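PDB 6VVG: arginine kinase from Cydia pomonella granulosis virus, which probably acts as a serine/threonine protein kinase (PK-1), binds AMP in its nucleotide pocket and relies on side-to-side dimerization for activity. Local coordinates for residues A[177-185]-A[226-235]; A[118-129]-A[196-207]. All coordinates share one frame; numbering follows the deposited sequence.

Interaction 1: residues A[177-185]-A[226-235]; sequences TVYFSPEKI and IEPKDMLPLY
Tyr235 OH is held from two directions: it donates a very short hydrogen bond to Phe180 O (2.5 Å) and accepts one from a water that also donates to Val178 O. This bond joins the end of the kinase activation segment, where Ser181, Pro182 and Glu183 occupy the place of the family's Ala-Pro-Glu motif, to helix 228-235, which corresponds to αG of the C-lobe. Phe180 O meets the phenol at the ring edge, near its plane. The Glu183 carboxylate pairs with Arg264, the ion pair expected of this motif, and Ser181 OG caps the short helix 182-185 by accepting from Lys184 N.

Ile185 is a knob in a hole formed by Pro228, Lys229, Leu232 and Tyr235. With its CG1 anti to the carbonyl carbon (chi1 -67°), its CD1 is directed into helix 228-235, 3.5 Å from Tyr235 CE2 and 3.7 Å from Met231 CB, while Lys229 lays CE against its CG2. Pro182 crosses the tyrosine obliquely, its CG 4.0 Å from Tyr235 CD2.

Phe180 lies alongside Pro228, with CE2 of the ring 3.9 Å from Pro228 CG. Rotation of the Phe180 ring is restricted by Thr177 CA over the centre of one face and Lys184 CE toward the rim of the other. Thr177 divides its branches: CG2, anti to the backbone N, packs 3.6 Å from Pro228 N, whereas OG1 reaches a water that donates to Ile226 O at 3.0 Å.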
loop_
_atom_site.group_PDB
_atom_site.type_symbol
_atom_site.label_atom_id
_atom_site.label_comp_id
_atom_site.label_asym_id
_atom_site.label_seq_id
_atom_site.Cartn_x
_atom_site.Cartn_y
_atom_site.Cartn_z
ATOM N N THR A 177 13.479 18.133 3.242
ATOM C CA THR A 177 13.641 18.954 2.050
ATOM C C THR A 177 15.007 18.763 1.407
ATOM O O THR A 177 15.117 18.707 0.178
ATOM C CB THR A 177 13.424 20.423 2.417
ATOM O OG1 THR A 177 12.146 20.575 3.052
ATOM C CG2 THR A 177 13.501 21.317 1.192
ATOM N N VAL A 178 16.060 18.647 2.214
ATOM C CA VAL A 178 17.412 18.684 1.668
ATOM C C VAL A 178 17.769 17.372 0.980
ATOM O O VAL A 178 18.862 17.234 0.417
ATOM C CB VAL A 178 18.451 19.018 2.755
ATOM C CG1 VAL A 178 18.285 20.457 3.237
ATOM C CG2 VAL A 178 18.343 18.045 3.925
ATOM N N TYR A 179 16.863 16.400 1.021
ATOM C CA TYR A 179 17.013 15.176 0.247
ATOM C C TYR A 179 16.085 15.138 -0.960
ATOM O O TYR A 179 16.045 14.122 -1.662
ATOM C CB TYR A 179 16.764 13.946 1.132
ATOM C CG TYR A 179 17.897 13.599 2.083
ATOM C CD1 TYR A 179 17.960 14.161 3.351
ATOM C CD2 TYR A 179 18.892 12.699 1.717
ATOM C CE1 TYR A 179 18.985 13.846 4.228
ATOM C CE2 TYR A 179 19.924 12.380 2.586
ATOM C CZ TYR A 179 19.964 12.956 3.841
ATOM O OH TYR A 179 20.984 12.640 4.710
ATOM N N PHE A 180 15.343 16.216 -1.222
ATOM C CA PHE A 180 14.371 16.223 -2.309
ATOM C C PHE A 180 15.073 16.234 -3.663
ATOM O O PHE A 180 15.942 17.073 -3.910
ATOM C CB PHE A 180 13.462 17.452 -2.221
ATOM C CG PHE A 180 12.383 17.372 -1.177
ATOM C CD1 PHE A 180 12.384 16.386 -0.210
ATOM C CD2 PHE A 180 11.367 18.316 -1.164
ATOM C CE1 PHE A 180 11.385 16.336 0.749
ATOM C CE2 PHE A 180 10.369 18.271 -0.208
ATOM C CZ PHE A 180 10.379 17.280 0.749
ATOM N N SER A 181 14.666 15.333 -4.557
ATOM C CA SER A 181 15.155 15.355 -5.926
ATOM C C SER A 181 14.536 16.518 -6.698
ATOM O O SER A 181 13.499 17.056 -6.300
ATOM C CB SER A 181 14.821 14.046 -6.631
ATOM O OG SER A 181 13.440 13.987 -6.954
ATOM N N PRO A 182 15.154 16.923 -7.814
ATOM C CA PRO A 182 14.519 17.964 -8.646
ATOM C C PRO A 182 13.076 17.630 -8.983
ATOM O O PRO A 182 12.211 18.514 -8.992
ATOM C CB PRO A 182 15.403 18.004 -9.904
ATOM C CG PRO A 182 16.750 17.496 -9.437
ATOM C CD PRO A 182 16.431 16.447 -8.383
ATOM N N GLU A 183 12.795 16.352 -9.240
ATOM C CA GLU A 183 11.454 15.943 -9.643
ATOM C C GLU A 183 10.466 16.061 -8.489
ATOM O O GLU A 183 9.315 16.466 -8.692
ATOM C CB GLU A 183 11.496 14.511 -10.174
ATOM C CG GLU A 183 12.244 14.345 -11.499
ATOM C CD GLU A 183 13.740 14.576 -11.373
ATOM O OE1 GLU A 183 14.320 14.191 -10.335
ATOM O OE2 GLU A 183 14.336 15.149 -12.310
ATOM N N LYS A 184 10.885 15.704 -7.273
ATOM C CA LYS A 184 9.986 15.852 -6.133
ATOM C C LYS A 184 9.722 17.322 -5.838
ATOM O O LYS A 184 8.599 17.696 -5.475
ATOM C CB LYS A 184 10.555 15.158 -4.895
ATOM C CG LYS A 184 9.587 15.162 -3.709
ATOM C CD LYS A 184 10.028 14.227 -2.588
ATOM C CE LYS A 184 9.098 14.347 -1.383
ATOM N NZ LYS A 184 9.254 13.219 -0.424
ATOM N N ILE A 185 10.745 18.170 -5.983
ATOM C CA ILE A 185 10.540 19.607 -5.828
ATOM C C ILE A 185 9.465 20.090 -6.792
ATOM O O ILE A 185 8.637 20.941 -6.446
ATOM C CB ILE A 185 11.865 20.366 -6.037
ATOM C CG1 ILE A 185 12.846 20.050 -4.904
ATOM C CG2 ILE A 185 11.610 21.864 -6.122
ATOM C CD1 ILE A 185 14.292 20.378 -5.228
ATOM N N ILE A 226 14.531 26.542 5.040
ATOM C CA ILE A 226 14.856 26.100 3.690
ATOM C C ILE A 226 13.627 25.463 3.056
ATOM O O ILE A 226 12.970 24.603 3.658
ATOM C CB ILE A 226 16.044 25.128 3.713
ATOM C CG1 ILE A 226 16.624 24.965 2.308
ATOM C CG2 ILE A 226 15.619 23.769 4.252
ATOM C CD1 ILE A 226 17.300 26.204 1.765
ATOM N N GLU A 227 13.311 25.885 1.835
ATOM C CA GLU A 227 12.115 25.432 1.151
ATOM C C GLU A 227 12.477 24.664 -0.113
ATOM O O GLU A 227 13.552 24.871 -0.688
ATOM C CB GLU A 227 11.213 26.615 0.781
ATOM C CG GLU A 227 10.610 27.334 1.979
ATOM C CD GLU A 227 9.672 26.452 2.789
ATOM O OE1 GLU A 227 9.467 25.280 2.407
ATOM O OE2 GLU A 227 9.132 26.933 3.807
ATOM N N PRO A 228 11.595 23.770 -0.568
ATOM C CA PRO A 228 11.929 22.966 -1.760
ATOM C C PRO A 228 12.493 23.767 -2.930
ATOM O O PRO A 228 13.481 23.344 -3.549
ATOM C CB PRO A 228 10.579 22.314 -2.107
ATOM C CG PRO A 228 9.930 22.095 -0.745
ATOM C CD PRO A 228 10.323 23.343 0.059
ATOM N N LYS A 229 11.872 24.895 -3.278
ATOM C CA LYS A 229 12.330 25.658 -4.431
ATOM C C LYS A 229 13.669 26.335 -4.175
ATOM O O LYS A 229 14.370 26.672 -5.134
ATOM C CB LYS A 229 11.270 26.689 -4.822
ATOM C CG LYS A 229 10.083 26.092 -5.570
ATOM C CD LYS A 229 10.491 25.591 -6.949
ATOM C CE LYS A 229 9.392 24.743 -7.586
ATOM N NZ LYS A 229 8.204 25.558 -7.997
ATOM N N ASP A 230 14.043 26.536 -2.909
ATOM C CA ASP A 230 15.374 27.047 -2.600
ATOM C C ASP A 230 16.467 26.039 -2.932
ATOM O O ASP A 230 17.633 26.427 -3.073
ATOM C CB ASP A 230 15.470 27.422 -1.120
ATOM C CG ASP A 230 14.547 28.561 -0.743
ATOM O OD1 ASP A 230 14.478 29.549 -1.501
ATOM O OD2 ASP A 230 13.894 28.468 0.318
ATOM N N MET A 231 16.124 24.755 -3.047
ATOM C CA MET A 231 17.134 23.755 -3.368
ATOM C C MET A 231 17.559 23.838 -4.827
ATOM O O MET A 231 18.710 23.524 -5.154
ATOM C CB MET A 231 16.610 22.350 -3.066
ATOM C CG MET A 231 16.296 22.073 -1.607
ATOM S SD MET A 231 17.644 22.453 -0.474
ATOM C CE MET A 231 18.968 21.434 -1.126
ATOM N N LEU A 232 16.656 24.259 -5.712
ATOM C CA LEU A 232 16.960 24.206 -7.147
ATOM C C LEU A 232 18.178 25.023 -7.507
ATOM O O LEU A 232 19.070 24.488 -8.208
ATOM C CB LEU A 232 15.738 24.665 -7.948
ATOM C CG LEU A 232 14.651 23.614 -8.160
ATOM C CD1 LEU A 232 13.587 24.141 -9.132
ATOM C CD2 LEU A 232 15.208 22.294 -8.674
ATOM N N PRO A 233 18.323 26.291 -7.106
ATOM C CA PRO A 233 19.562 27.017 -7.431
ATOM C C PRO A 233 20.805 26.263 -6.986
ATOM O O PRO A 233 21.832 26.280 -7.676
ATOM C CB PRO A 233 19.413 28.353 -6.686
ATOM C CG PRO A 233 17.930 28.515 -6.483
ATOM C CD PRO A 233 17.391 27.109 -6.293
ATOM N N LEU A 234 20.723 25.584 -5.840
ATOM C CA LEU A 234 21.881 24.873 -5.314
ATOM C C LEU A 234 22.257 23.698 -6.204
ATOM O O LEU A 234 23.444 23.455 -6.453
ATOM C CB LEU A 234 21.588 24.403 -3.892
ATOM C CG LEU A 234 21.211 25.536 -2.938
ATOM C CD1 LEU A 234 20.983 25.017 -1.531
ATOM C CD2 LEU A 234 22.294 26.617 -2.943
ATOM N N TYR A 235 21.261 22.962 -6.703
ATOM C CA TYR A 235 21.544 21.848 -7.599
ATOM C C TYR A 235 22.196 22.312 -8.895
ATOM O O TYR A 235 22.807 21.498 -9.597
ATOM C CB TYR A 235 20.258 21.081 -7.914
ATOM C CG TYR A 235 19.578 20.460 -6.710
ATOM C CD1 TYR A 235 20.240 20.327 -5.497
ATOM C CD2 TYR A 235 18.268 20.009 -6.790
ATOM C CE1 TYR A 235 19.620 19.763 -4.399
ATOM C CE2 TYR A 235 17.637 19.445 -5.697
ATOM C CZ TYR A 235 18.315 19.324 -4.506
ATOM O OH TYR A 235 17.684 18.760 -3.421
HETATM O O HOH W 1 12.570 22.227 5.453
HETATM O O HOH W 2 19.177 17.078 -2.260
#

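Interaction 2: residues A[118-129]-A[196-207]; sequences CKKIIITLVTAL and WWAVGVVAYEIL
Helices 118-129 and 196-207 run antiparallel, their axes 10.3 Å apart at an angle of 165°, with Cys118 opposite Leu207, Ile122 opposite Ala203 and Val126 opposite Val199. In the protein kinase fold they correspond to αE and αF, the helical centre of the C-lobe.

At one end, Ile206 and Leu207 flank Cys118: Leu207 CD2 presses to 3.5 Å from Cys118 CB, and SG lies over the Ile206 carbonyl. Ile206 holds CG1 between its backbone N and carbonyl carbon (chi1 57°), a rotamer that lets CD1 pack against both Cys118 CB and Ile122 CG1. Midway, Ile122 CD1 comes to 3.3 Å from Ala203 CB, closer than usual van der Waals contact; the small methyl admits the long branch, and Phe252 of helix 247-256 touches both residues.

Farther along, Val199 CG2 meets two leucines tip to tip, Leu129 CD1 at 3.4 Å and Leu125 CD2 at 3.8 Å. Trp196 slides past Leu129 and crosses Val126 at about a right angle. Val126 O lies in the plane of the indole, 3.5 Å from Trp196 CH2 at the ring edge, while His133 meets the tryptophan edge-to-face.

Every touching residue is buried and the cross-helix contacts are essentially apolar, so cohesion here depends on close steric fit and exclusion of water, with the regular i to i+4 backbone bonds kept within each helix.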
loop_
_atom_site.group_PDB
_atom_site.type_symbol
_atom_site.label_atom_id
_atom_site.label_comp_id
_atom_site.label_asym_id
_atom_site.label_seq_id
_atom_site.Cartn_x
_atom_site.Cartn_y
_atom_site.Cartn_z
ATOM N N CYS A 118 31.987 2.343 2.212
ATOM C CA CYS A 118 30.915 3.050 1.519
ATOM C C CYS A 118 30.431 2.256 0.311
ATOM O O CYS A 118 29.225 2.165 0.066
ATOM C CB CYS A 118 31.394 4.438 1.097
ATOM S SG CYS A 118 31.763 5.555 2.467
ATOM N N LYS A 119 31.359 1.674 -0.451
ATOM C CA LYS A 119 30.977 0.854 -1.596
ATOM C C LYS A 119 30.034 -0.262 -1.174
ATOM O O LYS A 119 28.966 -0.449 -1.763
ATOM C CB LYS A 119 32.232 0.284 -2.255
ATOM C CG LYS A 119 31.974 -0.585 -3.472
ATOM C CD LYS A 119 33.286 -0.982 -4.151
ATOM C CE LYS A 119 33.046 -2.010 -5.250
ATOM N NZ LYS A 119 34.306 -2.431 -5.920
ATOM N N LYS A 120 30.409 -1.005 -0.133
ATOM C CA LYS A 120 29.575 -2.113 0.324
ATOM C C LYS A 120 28.211 -1.629 0.793
ATOM O O LYS A 120 27.182 -2.222 0.448
ATOM C CB LYS A 120 30.270 -2.867 1.446
ATOM N N ILE A 121 28.175 -0.544 1.562
ATOM C CA ILE A 121 26.904 -0.006 2.039
ATOM C C ILE A 121 26.016 0.378 0.862
ATOM O O ILE A 121 24.817 0.068 0.828
ATOM C CB ILE A 121 27.167 1.194 2.965
ATOM C CG1 ILE A 121 27.715 0.713 4.312
ATOM C CG2 ILE A 121 25.915 2.018 3.153
ATOM C CD1 ILE A 121 28.359 1.801 5.150
ATOM N N ILE A 122 26.601 1.046 -0.132
ATOM C CA ILE A 122 25.811 1.545 -1.251
ATOM C C ILE A 122 25.263 0.392 -2.077
ATOM O O ILE A 122 24.112 0.430 -2.530
ATOM C CB ILE A 122 26.649 2.512 -2.105
ATOM C CG1 ILE A 122 26.853 3.830 -1.352
ATOM C CG2 ILE A 122 25.969 2.761 -3.436
ATOM C CD1 ILE A 122 27.926 4.733 -1.937
ATOM N N ILE A 123 26.068 -0.647 -2.298
ATOM C CA ILE A 123 25.578 -1.807 -3.036
ATOM C C ILE A 123 24.385 -2.414 -2.311
ATOM O O ILE A 123 23.348 -2.712 -2.916
ATOM C CB ILE A 123 26.703 -2.841 -3.227
ATOM C CG1 ILE A 123 27.729 -2.340 -4.245
ATOM C CG2 ILE A 123 26.127 -4.173 -3.674
ATOM C CD1 ILE A 123 28.981 -3.203 -4.336
ATOM N N THR A 124 24.517 -2.604 -0.997
ATOM C CA THR A 124 23.427 -3.165 -0.208
ATOM C C THR A 124 22.193 -2.276 -0.271
ATOM O O THR A 124 21.075 -2.756 -0.482
ATOM C CB THR A 124 23.882 -3.352 1.241
ATOM O OG1 THR A 124 25.055 -4.173 1.272
ATOM C CG2 THR A 124 22.785 -3.997 2.076
ATOM N N LEU A 125 22.379 -0.967 -0.081
ATOM C CA LEU A 125 21.247 -0.046 -0.088
ATOM C C LEU A 125 20.523 -0.075 -1.428
ATOM O O LEU A 125 19.289 -0.146 -1.479
ATOM C CB LEU A 125 21.730 1.368 0.226
ATOM C CG LEU A 125 20.703 2.496 0.151
ATOM C CD1 LEU A 125 19.574 2.245 1.128
ATOM C CD2 LEU A 125 21.379 3.833 0.419
ATOM N N VAL A 126 21.278 -0.008 -2.526
ATOM C CA VAL A 126 20.673 -0.014 -3.855
ATOM C C VAL A 126 19.914 -1.314 -4.083
ATOM O O VAL A 126 18.780 -1.317 -4.577
ATOM C CB VAL A 126 21.754 0.205 -4.929
ATOM C CG1 VAL A 126 21.197 -0.068 -6.321
ATOM C CG2 VAL A 126 22.319 1.620 -4.826
ATOM N N THR A 127 20.533 -2.440 -3.722
ATOM C CA THR A 127 19.889 -3.736 -3.900
ATOM C C THR A 127 18.620 -3.837 -3.065
ATOM O O THR A 127 17.592 -4.328 -3.544
ATOM C CB THR A 127 20.863 -4.853 -3.526
ATOM O OG1 THR A 127 21.957 -4.864 -4.450
ATOM C CG2 THR A 127 20.168 -6.205 -3.535
ATOM N N ALA A 128 18.676 -3.381 -1.813
ATOM C CA ALA A 128 17.513 -3.460 -0.938
ATOM C C ALA A 128 16.380 -2.586 -1.460
ATOM O O ALA A 128 15.226 -3.024 -1.532
ATOM C CB ALA A 128 17.899 -3.049 0.481
ATOM N N LEU A 129 16.688 -1.340 -1.820
ATOM C CA LEU A 129 15.647 -0.454 -2.332
ATOM C C LEU A 129 15.063 -0.992 -3.634
ATOM O O LEU A 129 13.856 -0.879 -3.873
ATOM C CB LEU A 129 16.201 0.954 -2.529
ATOM C CG LEU A 129 16.417 1.761 -1.246
ATOM C CD1 LEU A 129 17.126 3.079 -1.542
ATOM C CD2 LEU A 129 15.097 2.016 -0.530
ATOM N N TRP A 196 16.424 7.130 -5.556
ATOM C CA TRP A 196 17.785 7.073 -6.079
ATOM C C TRP A 196 18.524 8.382 -5.837
ATOM O O TRP A 196 19.721 8.375 -5.532
ATOM C CB TRP A 196 17.759 6.721 -7.567
ATOM C CG TRP A 196 17.212 5.343 -7.818
ATOM C CD1 TRP A 196 16.357 4.967 -8.812
ATOM C CD2 TRP A 196 17.474 4.161 -7.048
ATOM N NE1 TRP A 196 16.080 3.624 -8.714
ATOM C CE2 TRP A 196 16.752 3.107 -7.638
ATOM C CE3 TRP A 196 18.257 3.890 -5.920
ATOM C CZ2 TRP A 196 16.787 1.808 -7.137
ATOM C CZ3 TRP A 196 18.287 2.602 -5.424
ATOM C CH2 TRP A 196 17.559 1.576 -6.034
ATOM N N TRP A 197 17.831 9.515 -5.967
ATOM C CA TRP A 197 18.460 10.798 -5.662
ATOM C C TRP A 197 18.901 10.850 -4.205
ATOM O O TRP A 197 20.028 11.255 -3.897
ATOM C CB TRP A 197 17.498 11.946 -5.971
ATOM C CG TRP A 197 18.050 13.301 -5.657
ATOM C CD1 TRP A 197 18.009 13.945 -4.454
ATOM C CD2 TRP A 197 18.716 14.187 -6.564
ATOM N NE1 TRP A 197 18.614 15.175 -4.555
ATOM C CE2 TRP A 197 19.057 15.348 -5.840
ATOM C CE3 TRP A 197 19.061 14.111 -7.915
ATOM C CZ2 TRP A 197 19.721 16.422 -6.424
ATOM C CZ3 TRP A 197 19.721 15.179 -8.494
ATOM C CH2 TRP A 197 20.043 16.320 -7.749
ATOM N N ALA A 198 18.021 10.439 -3.291
ATOM C CA ALA A 198 18.386 10.402 -1.879
ATOM C C ALA A 198 19.561 9.463 -1.643
ATOM O O ALA A 198 20.446 9.756 -0.831
ATOM C CB ALA A 198 17.182 9.980 -1.036
ATOM N N VAL A 199 19.586 8.323 -2.337
ATOM C CA VAL A 199 20.748 7.442 -2.253
ATOM C C VAL A 199 22.004 8.196 -2.666
ATOM O O VAL A 199 23.063 8.065 -2.040
ATOM C CB VAL A 199 20.539 6.185 -3.117
ATOM C CG1 VAL A 199 21.856 5.432 -3.269
ATOM C CG2 VAL A 199 19.470 5.292 -2.509
ATOM N N GLY A 200 21.906 8.998 -3.727
ATOM C CA GLY A 200 23.045 9.793 -4.147
ATOM C C GLY A 200 23.532 10.733 -3.062
ATOM O O GLY A 200 24.737 10.874 -2.843
ATOM N N VAL A 201 22.604 11.393 -2.367
ATOM C CA VAL A 201 23.008 12.279 -1.281
ATOM C C VAL A 201 23.676 11.480 -0.169
ATOM O O VAL A 201 24.717 11.880 0.367
ATOM C CB VAL A 201 21.801 13.076 -0.756
ATOM C CG1 VAL A 201 22.221 13.949 0.427
ATOM C CG2 VAL A 201 21.192 13.923 -1.864
ATOM N N VAL A 202 23.087 10.341 0.196
ATOM C CA VAL A 202 23.688 9.489 1.219
ATOM C C VAL A 202 25.090 9.067 0.802
ATOM O O VAL A 202 26.024 9.085 1.613
ATOM C CB VAL A 202 22.789 8.268 1.491
ATOM C CG1 VAL A 202 23.487 7.288 2.421
ATOM C CG2 VAL A 202 21.454 8.709 2.065
ATOM N N ALA A 203 25.260 8.674 -0.463
ATOM C CA ALA A 203 26.568 8.226 -0.932
ATOM C C ALA A 203 27.589 9.352 -0.838
ATOM O O ALA A 203 28.719 9.150 -0.378
ATOM C CB ALA A 203 26.456 7.706 -2.367
ATOM N N TYR A 204 27.204 10.554 -1.266
ATOM C CA TYR A 204 28.109 11.690 -1.139
ATOM C C TYR A 204 28.471 11.938 0.319
ATOM O O TYR A 204 29.623 12.253 0.639
ATOM C CB TYR A 204 27.482 12.944 -1.748
ATOM C CG TYR A 204 28.486 14.055 -1.961
ATOM C CD1 TYR A 204 28.930 14.838 -0.898
ATOM C CD2 TYR A 204 29.007 14.309 -3.220
ATOM C CE1 TYR A 204 29.862 15.844 -1.091
ATOM C CE2 TYR A 204 29.930 15.317 -3.422
ATOM C CZ TYR A 204 30.353 16.078 -2.357
ATOM O OH TYR A 204 31.274 17.081 -2.561
ATOM N N GLU A 205 27.500 11.789 1.219
ATOM C CA GLU A 205 27.728 12.125 2.619
ATOM C C GLU A 205 28.665 11.124 3.283
ATOM O O GLU A 205 29.594 11.515 3.996
ATOM C CB GLU A 205 26.393 12.200 3.357
ATOM C CG GLU A 205 25.585 13.435 2.986
ATOM C CD GLU A 205 24.249 13.508 3.688
ATOM O OE1 GLU A 205 23.496 12.513 3.636
ATOM O OE2 GLU A 205 23.952 14.565 4.286
ATOM N N ILE A 206 28.446 9.825 3.065
ATOM C CA ILE A 206 29.325 8.862 3.721
ATOM C C ILE A 206 30.715 8.884 3.096
ATOM O O ILE A 206 31.716 8.663 3.788
ATOM C CB ILE A 206 28.737 7.440 3.708
ATOM C CG1 ILE A 206 28.436 6.964 2.290
ATOM C CG2 ILE A 206 27.494 7.377 4.581
ATOM C CD1 ILE A 206 27.998 5.503 2.237
ATOM N N LEU A 207 30.810 9.142 1.790
ATOM C CA LEU A 207 32.119 9.165 1.145
ATOM C C LEU A 207 32.922 10.386 1.572
ATOM O O LEU A 207 34.129 10.285 1.830
ATOM C CB LEU A 207 31.959 9.143 -0.375
ATOM C CG LEU A 207 31.644 7.788 -1.009
ATOM C CD1 LEU A 207 31.186 7.964 -2.453
ATOM C CD2 LEU A 207 32.849 6.866 -0.932
#

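Helix 115-133 supplies the first half of interaction 2. The chain then passes through strands 147-148 and 157-158 and then Asp160 of the AMP site, before reaching 177-185, the first half of interaction 1. Helix 192-208 follows and closes the 66-residue loop of interaction 2; helix 228-235 later closes the 40-residue loop of interaction 1. The segments alternate, so the two loops cross. Interaction 2 builds the buried centre of the C-lobe, and interaction 1 joins the end of the activation segment to a more peripheral helix. Helix 192-208 bridges them: Trp197 packs against Ser181 and the Tyr235 ring, and Glu205 OE1 makes a weak hydrogen bond with Tyr179 OH.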